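Local coordinates for protein glutathione S-transferase domain (Xanthobacter autotrophicus, PDB 4HZ2) that binds glutathione in a thioredoxin-like N-terminal domain and probably acts as a glutathione S-transferase, at residues 63-68 and 72-77; 51-54 and 59-62; 83-88 and 93-98. All blocks are in the same frame, centred on the assembly; numbering follows the deposited sequence.

Contact 1. Residues 63-68 and 72-77. With GSH (glutathione), chain F.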
loop_
_atom_site.group_PDB
_atom_site.type_symbol
_atom_site.label_atom_id
_atom_site.label_comp_id
_atom_site.label_asym_id
_atom_site.label_seq_id
_atom_site.Cartn_x
_atom_site.Cartn_y
_atom_site.Cartn_z
ATOM N N ALA B 63 21.835 5.711 -11.909
ATOM C CA ALA B 63 21.939 4.402 -12.577
ATOM C C ALA B 63 22.108 3.262 -11.560
ATOM O O ALA B 63 21.333 2.298 -11.552
ATOM C CB ALA B 63 23.081 4.398 -13.603
ATOM N N ASP B 64 23.113 3.390 -10.698
ATOM C CA ASP B 64 23.410 2.398 -9.669
ATOM C C ASP B 64 22.213 2.120 -8.774
ATOM O O ASP B 64 21.918 0.964 -8.478
ATOM C CB ASP B 64 24.612 2.834 -8.812
ATOM C CG ASP B 64 25.903 2.850 -9.593
ATOM O OD1 ASP B 64 25.952 2.202 -10.656
ATOM O OD2 ASP B 64 26.869 3.493 -9.129
ATOM N N PHE B 65 21.523 3.168 -8.329
ATOM C CA PHE B 65 20.399 2.936 -7.446
ATOM C C PHE B 65 19.232 2.280 -8.164
ATOM O O PHE B 65 18.590 1.390 -7.605
ATOM C CB PHE B 65 19.909 4.204 -6.757
ATOM C CG PHE B 65 18.892 3.910 -5.693
ATOM C CD1 PHE B 65 17.530 3.976 -5.966
ATOM C CD2 PHE B 65 19.302 3.508 -4.422
ATOM C CE1 PHE B 65 16.601 3.650 -4.991
ATOM C CE2 PHE B 65 18.373 3.194 -3.444
ATOM C CZ PHE B 65 17.030 3.261 -3.730
ATOM N N LEU B 66 18.931 2.728 -9.383
ATOM C CA LEU B 66 17.792 2.164 -10.115
ATOM C C LEU B 66 18.052 0.690 -10.427
ATOM O O LEU B 66 17.121 -0.097 -10.566
ATOM C CB LEU B 66 17.467 2.970 -11.394
ATOM C CG LEU B 66 16.862 4.363 -11.186
ATOM C CD1 LEU B 66 16.911 5.213 -12.462
ATOM C CD2 LEU B 66 15.430 4.251 -10.645
ATOM N N ALA B 67 19.330 0.323 -10.527
ATOM C CA ALA B 67 19.729 -1.080 -10.683
ATOM C C ALA B 67 19.344 -1.895 -9.442
ATOM O O ALA B 67 19.015 -3.081 -9.558
ATOM C CB ALA B 67 21.226 -1.203 -10.998
ATOM N N LEU B 68 19.373 -1.264 -8.262
ATOM C CA LEU B 68 18.903 -1.922 -7.025
ATOM C C LEU B 68 17.367 -1.940 -6.932
ATOM O O LEU B 68 16.756 -2.944 -6.522
ATOM C CB LEU B 68 19.487 -1.247 -5.770
ATOM C CG LEU B 68 21.012 -1.282 -5.645
ATOM C CD1 LEU B 68 21.487 -0.430 -4.476
ATOM C CD2 LEU B 68 21.491 -2.726 -5.514
ATOM N N GLY B 72 12.935 3.382 -7.789
ATOM C CA GLY B 72 13.682 4.596 -7.466
ATOM C C GLY B 72 13.332 5.216 -6.120
ATOM O O GLY B 72 13.373 6.442 -5.967
ATOM N N LYS B 73 12.988 4.384 -5.137
ATOM C CA LYS B 73 12.637 4.876 -3.811
ATOM C C LYS B 73 13.463 4.198 -2.726
ATOM O O LYS B 73 13.829 3.028 -2.859
ATOM C CB LYS B 73 11.165 4.612 -3.549
ATOM C CG LYS B 73 10.215 5.451 -4.404
ATOM C CD LYS B 73 8.773 5.140 -4.031
ATOM C CE LYS B 73 7.787 5.748 -5.021
ATOM N NZ LYS B 73 7.927 7.224 -5.143
ATOM N N VAL B 74 13.736 4.924 -1.647
ATOM C CA VAL B 74 14.262 4.320 -0.434
ATOM C C VAL B 74 13.106 4.072 0.563
ATOM O O VAL B 74 12.061 4.749 0.508
ATOM C CB VAL B 74 15.372 5.187 0.213
ATOM C CG1 VAL B 74 16.605 5.248 -0.683
ATOM C CG2 VAL B 74 14.869 6.591 0.518
ATOM N N PRO B 75 13.277 3.121 1.500
ATOM C CA PRO B 75 14.461 2.311 1.790
ATOM C C PRO B 75 14.663 1.156 0.837
ATOM O O PRO B 75 13.705 0.604 0.281
ATOM C CB PRO B 75 14.165 1.748 3.183
ATOM C CG PRO B 75 12.647 1.688 3.236
ATOM C CD PRO B 75 12.230 2.954 2.536
ATOM N N VAL B 76 15.927 0.781 0.676
ATOM C CA VAL B 76 16.289 -0.462 0.038
ATOM C C VAL B 76 17.237 -1.127 1.024
ATOM O O VAL B 76 18.116 -0.478 1.586
ATOM C CB VAL B 76 16.987 -0.226 -1.326
ATOM C CG1 VAL B 76 17.646 -1.495 -1.798
ATOM C CG2 VAL B 76 15.986 0.272 -2.364
ATOM N N VAL B 77 17.008 -2.400 1.291
ATOM C CA VAL B 77 17.904 -3.177 2.138
ATOM C C VAL B 77 18.647 -4.176 1.243
ATOM O O VAL B 77 18.023 -4.939 0.513
ATOM C CB VAL B 77 17.121 -3.924 3.234
ATOM C CG1 VAL B 77 18.035 -4.866 4.028
ATOM C CG2 VAL B 77 16.394 -2.923 4.145
HETATM N N1 GSH F . 5.905 2.643 -0.932
HETATM C CA1 GSH F . 7.293 3.107 -0.580
HETATM C C1 GSH F . 7.747 2.526 0.740
HETATM O O11 GSH F . 8.938 2.122 0.850
HETATM O O12 GSH F . 6.916 2.478 1.706
HETATM C CB1 GSH F . 7.385 4.628 -0.509
HETATM C CG1 GSH F . 8.809 5.010 -0.162
HETATM C CD1 GSH F . 9.102 6.462 -0.465
HETATM O OE1 GSH F . 8.188 7.234 -0.766
HETATM N N2 GSH F . 10.394 6.825 -0.362
HETATM C CA2 GSH F . 10.816 8.211 -0.566
HETATM C C2 GSH F . 11.712 8.325 -1.770
HETATM O O2 GSH F . 12.586 7.462 -1.993
HETATM C CB2 GSH F . 11.389 8.782 0.762
HETATM S SG2 GSH F . 10.330 8.569 2.262
HETATM N N3 GSH F . 11.528 9.372 -2.583
HETATM C CA3 GSH F . 11.587 9.249 -4.038
HETATM C C3 GSH F . 12.743 9.971 -4.698
HETATM O O31 GSH F . 12.939 9.788 -5.924
HETATM O O32 GSH F . 13.459 10.724 -4.002
#
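With its CG anti to the backbone N (chi1 -171°), Phe-65 sends its ring off helix 63-68 toward Val-76, while Val-76, with CG1 anti to its own N, turns CG2 back to meet it. They approach from opposite directions, Phe-65 CZ lying 3.4 Å from Val-76 CG2. The Val-74 side chain crosses that of Phe-65 at about a right angle, its CG1 meeting the ring obliquely, 3.7 Å from Phe-65 CZ. The ring edge, in plane, is turned to the backbone: Lys-73 O sits 3.3 Å from Phe-65 CZ and also accepts a hydrogen bond from Asn-69 ND2. Leu-66 CD2 rests 3.6 Å from Gly-72 CA, where positive phi and the close methyl suit a residue without a side chain.

The loop also holds glutathione by two backbone bonds: Val-74 N gives to GSH O2 at 2.8 Å (155° at the hydrogen), and GSH N2 gives to Val-74 O at 2.8 Å (168°). The cysteinyl backbone of the ligand thus pairs with Val-74 as a short antiparallel strand would. Val-74 precedes Pro-75 through a cis peptide bond, the cis-proline loop that marks the glutathione site of the thioredoxin-like GST domain.

Contact 2. Residues 51-54 and 59-62. With GSH (glutathione), chain F.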
loop_
_atom_site.group_PDB
_atom_site.type_symbol
_atom_site.label_atom_id
_atom_site.label_comp_id
_atom_site.label_asym_id
_atom_site.label_seq_id
_atom_site.Cartn_x
_atom_site.Cartn_y
_atom_site.Cartn_z
ATOM N N VAL B 51 23.598 3.696 4.462
ATOM C CA VAL B 51 24.090 4.443 3.312
ATOM C C VAL B 51 23.139 5.604 3.036
ATOM O O VAL B 51 22.036 5.412 2.498
ATOM C CB VAL B 51 24.188 3.562 2.055
ATOM C CG1 VAL B 51 24.834 4.343 0.909
ATOM C CG2 VAL B 51 24.966 2.292 2.360
ATOM N N GLU B 52 23.550 6.800 3.437
ATOM C CA GLU B 52 22.740 7.999 3.222
ATOM C C GLU B 52 22.603 8.240 1.722
ATOM O O GLU B 52 23.610 8.377 1.000
ATOM C CB GLU B 52 23.369 9.213 3.923
ATOM C CG GLU B 52 22.516 10.462 3.829
ATOM C CD GLU B 52 21.244 10.381 4.662
ATOM O OE1 GLU B 52 21.236 9.676 5.699
ATOM O OE2 GLU B 52 20.241 11.026 4.278
ATOM N N THR B 53 21.366 8.268 1.246
ATOM C CA THR B 53 21.069 8.313 -0.181
ATOM C C THR B 53 20.256 9.557 -0.465
ATOM O O THR B 53 19.250 9.795 0.191
ATOM C CB THR B 53 20.275 7.054 -0.603
ATOM O OG1 THR B 53 21.066 5.889 -0.329
ATOM C CG2 THR B 53 19.946 7.061 -2.090
ATOM N N SER B 54 20.704 10.366 -1.420
ATOM C CA SER B 54 19.991 11.601 -1.754
ATOM C C SER B 54 18.811 11.369 -2.719
ATOM O O SER B 54 18.676 10.297 -3.327
ATOM C CB SER B 54 20.961 12.652 -2.313
ATOM O OG SER B 54 21.561 12.217 -3.525
ATOM N N GLY B 59 21.343 10.037 -6.397
ATOM C CA GLY B 59 20.857 9.050 -5.436
ATOM C C GLY B 59 19.770 8.156 -5.989
ATOM O O GLY B 59 20.047 7.257 -6.780
ATOM N N THR B 60 18.531 8.413 -5.570
ATOM C CA THR B 60 17.375 7.604 -5.956
ATOM C C THR B 60 17.142 7.527 -7.469
ATOM O O THR B 60 16.514 6.581 -7.947
ATOM C CB THR B 60 16.079 8.143 -5.328
ATOM O OG1 THR B 60 15.938 9.535 -5.647
ATOM C CG2 THR B 60 16.069 7.954 -3.796
ATOM N N ARG B 61 17.617 8.511 -8.226
ATOM C CA ARG B 61 17.477 8.447 -9.686
ATOM C C ARG B 61 18.795 8.131 -10.395
ATOM O O ARG B 61 18.890 8.285 -11.617
ATOM C CB ARG B 61 16.876 9.740 -10.253
ATOM C CG ARG B 61 15.565 10.179 -9.609
ATOM C CD ARG B 61 14.480 9.104 -9.644
ATOM N NE ARG B 61 14.287 8.497 -10.965
ATOM C CZ ARG B 61 13.337 7.610 -11.257
ATOM N NH1 ARG B 61 12.466 7.223 -10.326
ATOM N NH2 ARG B 61 13.250 7.108 -12.484
ATOM N N SER B 62 19.806 7.689 -9.645
ATOM C CA SER B 62 21.086 7.327 -10.267
ATOM C C SER B 62 20.998 5.941 -10.901
ATOM O O SER B 62 20.179 5.107 -10.487
ATOM C CB SER B 62 22.233 7.360 -9.251
ATOM O OG SER B 62 22.098 6.315 -8.286
HETATM N N1 GSH F . 5.905 2.643 -0.932
HETATM C CA1 GSH F . 7.293 3.107 -0.580
HETATM C C1 GSH F . 7.747 2.526 0.740
HETATM O O11 GSH F . 8.938 2.122 0.850
HETATM O O12 GSH F . 6.916 2.478 1.706
HETATM C CB1 GSH F . 7.385 4.628 -0.509
HETATM C CG1 GSH F . 8.809 5.010 -0.162
HETATM C CD1 GSH F . 9.102 6.462 -0.465
HETATM O OE1 GSH F . 8.188 7.234 -0.766
HETATM N N2 GSH F . 10.394 6.825 -0.362
HETATM C CA2 GSH F . 10.816 8.211 -0.566
HETATM C C2 GSH F . 11.712 8.325 -1.770
HETATM O O2 GSH F . 12.586 7.462 -1.993
HETATM C CB2 GSH F . 11.389 8.782 0.762
HETATM S SG2 GSH F . 10.330 8.569 2.262
HETATM N N3 GSH F . 11.528 9.372 -2.583
HETATM C CA3 GSH F . 11.587 9.249 -4.038
HETATM C C3 GSH F . 12.743 9.971 -4.698
HETATM O O31 GSH F . 12.939 9.788 -5.924
HETATM O O32 GSH F . 13.459 10.724 -4.002
#
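Thr-60 N donates to Ser-54 O across 2.9 Å, with 155° at the hydrogen, and this is the one hydrogen bond that ties residues 51-54 to 59-62. The donor stands 19° from the carbonyl plane. Gly-59 CA comes up to the same oxygen in a CA-H...O contact, Gly-59 CA to Ser-54 O being 3.3 Å, so adjacent residues close on one acceptor. A CB on Gly-59 would run into Ser-54 O and press on Thr-53 CG2, which is consistent with a glycine here. Thr-53 lays its methyl alongside the bonded backbone, with CG2 4.0 Å from Thr-60 N.

On Thr-60 the hydroxyl lies between the backbone N and the carbonyl carbon (chi1 54°), a torsion that carries OG1 to the glycyl carboxylate of glutathione. The distances are 3.0 Å from Thr-60 OG1 to GSH O31 and 3.2 Å from Thr-60 OG1 to GSH O32; both bonds are weak, and since Thr-60 OG1 has one proton, which carboxylate oxygen takes it is not settled. The stronger partner of OG1 is Gly-56 N, in the loop joining the two segments, and Ser-55 OG also bonds to the ligand.

One layer further out, a type I beta turn from Gly-59 to Ser-62 sets the direction of the Thr-60 backbone. Gly-59 O takes two bonds there, from Ser-62 N and, in the carbonyl plane on a lone pair, from Ser-62 OG at 2.7 Å. Ser-62 OG also bonds to Phe-65 N, serving as N-cap of helix 63-68. At the other end, Thr-53 continues the backbone pairing of strand 49-52 with Gly-27. The contact thus closes the loop between strand and helix round the glycyl end of the glutathione site in the thioredoxin-like domain.

Contact 3. Residues 83-88 and 93-98; sequences TALRES and LHFAEG. With GSH (glutathione), chain F.
Leu-85 places its CD1 methyl over one face of the His-94 ring, offset toward the rim: CD1 stands 3.7 Å from the ring centroid, 18° off the normal, which meets the definition of a CH-pi contact. The two side chains cross at about a right angle, and the nearest ring atom is His-94 CD2, 3.5 Å from Leu-85 CD1. His-94, its CG anti to the backbone N (chi1 178°), presents this face to the strand while its ND1 is hydrogen-bonded to Thr-110 OG1 of the second subunit. Phe-95 meets the same methyl obliquely, with CE1 3.9 Å from Leu-85 CD1. The two aromatic rings are also turned against each other, for His-94 CD2 lies 3.6 Å above the centre of one Phe-95 face.

At the far end of residues 83-88, glutathione is held by its gamma-glutamyl group. Glu-87 OE1 accepts a hydrogen bond from GSH N1 at 2.6 Å. Ser-88 N donates to GSH O11 at 2.8 Å (169° at the hydrogen), and Ser-88 OG donates to GSH O12 at 2.8 Å. A glutamine in place of Glu-87 would probably leave the ligand amino group without its opposing negative charge.

Glu-87 is the N-cap of helix 88-96, which packs on strand 84-86 through His-94 and Phe-95. Helix 32-43 packs on Phe-95 and helix 107-137 on Leu-93, while Glu-114 of the second subunit forms a salt bridge with Arg-86 beside the strand.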
loop_
_atom_site.group_PDB
_atom_site.type_symbol
_atom_site.label_atom_id
_atom_site.label_comp_id
_atom_site.label_asym_id
_atom_site.label_seq_id
_atom_site.Cartn_x
_atom_site.Cartn_y
_atom_site.Cartn_z
ATOM N N THR B 83 21.215 -9.539 -2.670
ATOM C CA THR B 83 19.761 -9.390 -2.814
ATOM C C THR B 83 19.264 -8.038 -2.322
ATOM O O THR B 83 19.536 -7.644 -1.168
ATOM C CB THR B 83 19.021 -10.487 -2.027
ATOM O OG1 THR B 83 19.510 -11.765 -2.431
ATOM C CG2 THR B 83 17.518 -10.428 -2.277
ATOM N N ALA B 84 18.526 -7.334 -3.186
ATOM C CA ALA B 84 17.989 -6.022 -2.835
ATOM C C ALA B 84 16.498 -6.103 -2.535
ATOM O O ALA B 84 15.710 -6.512 -3.384
ATOM C CB ALA B 84 18.242 -5.023 -3.953
ATOM N N LEU B 85 16.140 -5.699 -1.320
ATOM C CA LEU B 85 14.762 -5.691 -0.852
ATOM C C LEU B 85 14.272 -4.243 -0.836
ATOM O O LEU B 85 15.001 -3.329 -0.467
ATOM C CB LEU B 85 14.673 -6.297 0.559
ATOM C CG LEU B 85 15.176 -7.752 0.721
ATOM C CD1 LEU B 85 15.036 -8.216 2.168
ATOM C CD2 LEU B 85 14.473 -8.731 -0.218
ATOM N N ARG B 86 13.028 -4.035 -1.245
ATOM C CA ARG B 86 12.469 -2.692 -1.323
ATOM C C ARG B 86 11.055 -2.678 -0.746
ATOM O O ARG B 86 10.505 -3.751 -0.397
ATOM C CB ARG B 86 12.389 -2.294 -2.774
ATOM C CG ARG B 86 11.650 -3.357 -3.564
ATOM C CD ARG B 86 11.472 -2.982 -5.003
ATOM N NE ARG B 86 10.832 -4.059 -5.766
ATOM C CZ ARG B 86 10.639 -4.003 -7.082
ATOM N NH1 ARG B 86 11.021 -2.913 -7.736
ATOM N NH2 ARG B 86 10.046 -5.015 -7.733
ATOM N N GLU B 87 10.466 -1.472 -0.658
ATOM C CA GLU B 87 9.124 -1.256 -0.071
ATOM C C GLU B 87 9.144 -1.459 1.439
ATOM O O GLU B 87 9.189 -2.589 1.944
ATOM C CB GLU B 87 8.021 -2.111 -0.731
ATOM C CG GLU B 87 7.731 -1.694 -2.162
ATOM C CD GLU B 87 7.181 -0.276 -2.213
ATOM O OE1 GLU B 87 6.386 0.082 -1.291
ATOM O OE2 GLU B 87 7.525 0.474 -3.155
ATOM N N SER B 88 9.073 -0.362 2.176
ATOM C CA SER B 88 9.243 -0.436 3.622
ATOM C C SER B 88 8.328 -1.453 4.293
ATOM O O SER B 88 8.745 -2.105 5.240
ATOM C CB SER B 88 9.116 0.950 4.278
ATOM O OG SER B 88 7.810 1.462 4.110
ATOM N N LEU B 93 7.561 -6.998 6.705
ATOM C CA LEU B 93 7.073 -8.372 6.586
ATOM C C LEU B 93 8.204 -9.370 6.427
ATOM O O LEU B 93 8.105 -10.489 6.900
ATOM C CB LEU B 93 6.089 -8.499 5.412
ATOM C CG LEU B 93 4.699 -7.890 5.641
ATOM C CD1 LEU B 93 4.019 -7.666 4.287
ATOM C CD2 LEU B 93 3.889 -8.851 6.514
ATOM N N HIS B 94 9.277 -8.966 5.769
ATOM C CA HIS B 94 10.318 -9.943 5.451
ATOM C C HIS B 94 11.097 -10.334 6.709
ATOM O O HIS B 94 11.354 -11.539 6.980
ATOM C CB HIS B 94 11.294 -9.332 4.426
ATOM C CG HIS B 94 12.417 -10.246 4.069
ATOM N ND1 HIS B 94 12.294 -11.214 3.095
ATOM C CD2 HIS B 94 13.674 -10.368 4.577
ATOM C CE1 HIS B 94 13.442 -11.876 2.993
ATOM N NE2 HIS B 94 14.288 -11.398 3.893
ATOM N N PHE B 95 11.531 -9.310 7.447
ATOM C CA PHE B 95 12.313 -9.534 8.671
ATOM C C PHE B 95 11.518 -9.913 9.914
ATOM O O PHE B 95 12.073 -10.496 10.839
ATOM C CB PHE B 95 13.229 -8.346 8.943
ATOM C CG PHE B 95 14.293 -8.199 7.897
ATOM C CD1 PHE B 95 14.134 -7.273 6.870
ATOM C CD2 PHE B 95 15.406 -9.052 7.887
ATOM C CE1 PHE B 95 15.073 -7.151 5.871
ATOM C CE2 PHE B 95 16.366 -8.934 6.878
ATOM C CZ PHE B 95 16.207 -7.956 5.880
ATOM N N ALA B 96 10.220 -9.591 9.954
ATOM C CA ALA B 96 9.437 -9.943 11.122
ATOM C C ALA B 96 8.944 -11.381 11.078
ATOM O O ALA B 96 8.520 -11.932 12.097
ATOM C CB ALA B 96 8.291 -8.985 11.277
ATOM N N GLU B 97 9.063 -12.012 9.908
ATOM C CA GLU B 97 8.589 -13.373 9.715
ATOM C C GLU B 97 9.241 -14.305 10.734
ATOM O O GLU B 97 10.473 -14.301 10.891
ATOM C CB GLU B 97 8.903 -13.810 8.276
ATOM C CG GLU B 97 8.271 -15.104 7.822
ATOM C CD GLU B 97 6.754 -15.027 7.741
ATOM O OE1 GLU B 97 6.116 -15.724 8.550
ATOM O OE2 GLU B 97 6.200 -14.290 6.861
ATOM N N GLY B 98 8.421 -15.094 11.436
ATOM C CA GLY B 98 8.904 -16.053 12.460
ATOM C C GLY B 98 9.295 -15.424 13.797
ATOM O O GLY B 98 9.901 -16.081 14.651
HETATM N N1 GSH F . 5.905 2.643 -0.932
HETATM C CA1 GSH F . 7.293 3.107 -0.580
HETATM C C1 GSH F . 7.747 2.526 0.740
HETATM O O11 GSH F . 8.938 2.122 0.850
HETATM O O12 GSH F . 6.916 2.478 1.706
HETATM C CB1 GSH F . 7.385 4.628 -0.509
HETATM C CG1 GSH F . 8.809 5.010 -0.162
HETATM C CD1 GSH F . 9.102 6.462 -0.465
HETATM O OE1 GSH F . 8.188 7.234 -0.766
HETATM N N2 GSH F . 10.394 6.825 -0.362
HETATM C CA2 GSH F . 10.816 8.211 -0.566
HETATM C C2 GSH F . 11.712 8.325 -1.770
HETATM O O2 GSH F . 12.586 7.462 -1.993
HETATM C CB2 GSH F . 11.389 8.782 0.762
HETATM S SG2 GSH F . 10.330 8.569 2.262
HETATM N N3 GSH F . 11.528 9.372 -2.583
HETATM C CA3 GSH F . 11.587 9.249 -4.038
HETATM C C3 GSH F . 12.743 9.971 -4.698
HETATM O O31 GSH F . 12.939 9.788 -5.924
HETATM O O32 GSH F . 13.459 10.724 -4.002
#

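How the contacts relate
Contacts 2, 1 and 3 follow one another along the chain without overlap, all within the N-terminal, thioredoxin-like domain and all reaching one mixed sheet. Contacts 1 and 2 have centres about 7 Å apart and touch directly, helix 63-68 following strand 49-52 in the chain. Contact 3 lies about 15 Å from contact 1, centre to centre, yet meets it through neighbouring strands 76-78 and 84-86, where Val-77 O and Leu-85 N are 2.7 Å apart, a probable hydrogen bond. Contacts 2 and 3 do not touch, being about 20 Å apart between centres. Glutathione bridges them: its glycyl end reaches contact 2, its middle contact 1 and its gamma-glutamyl end contact 3.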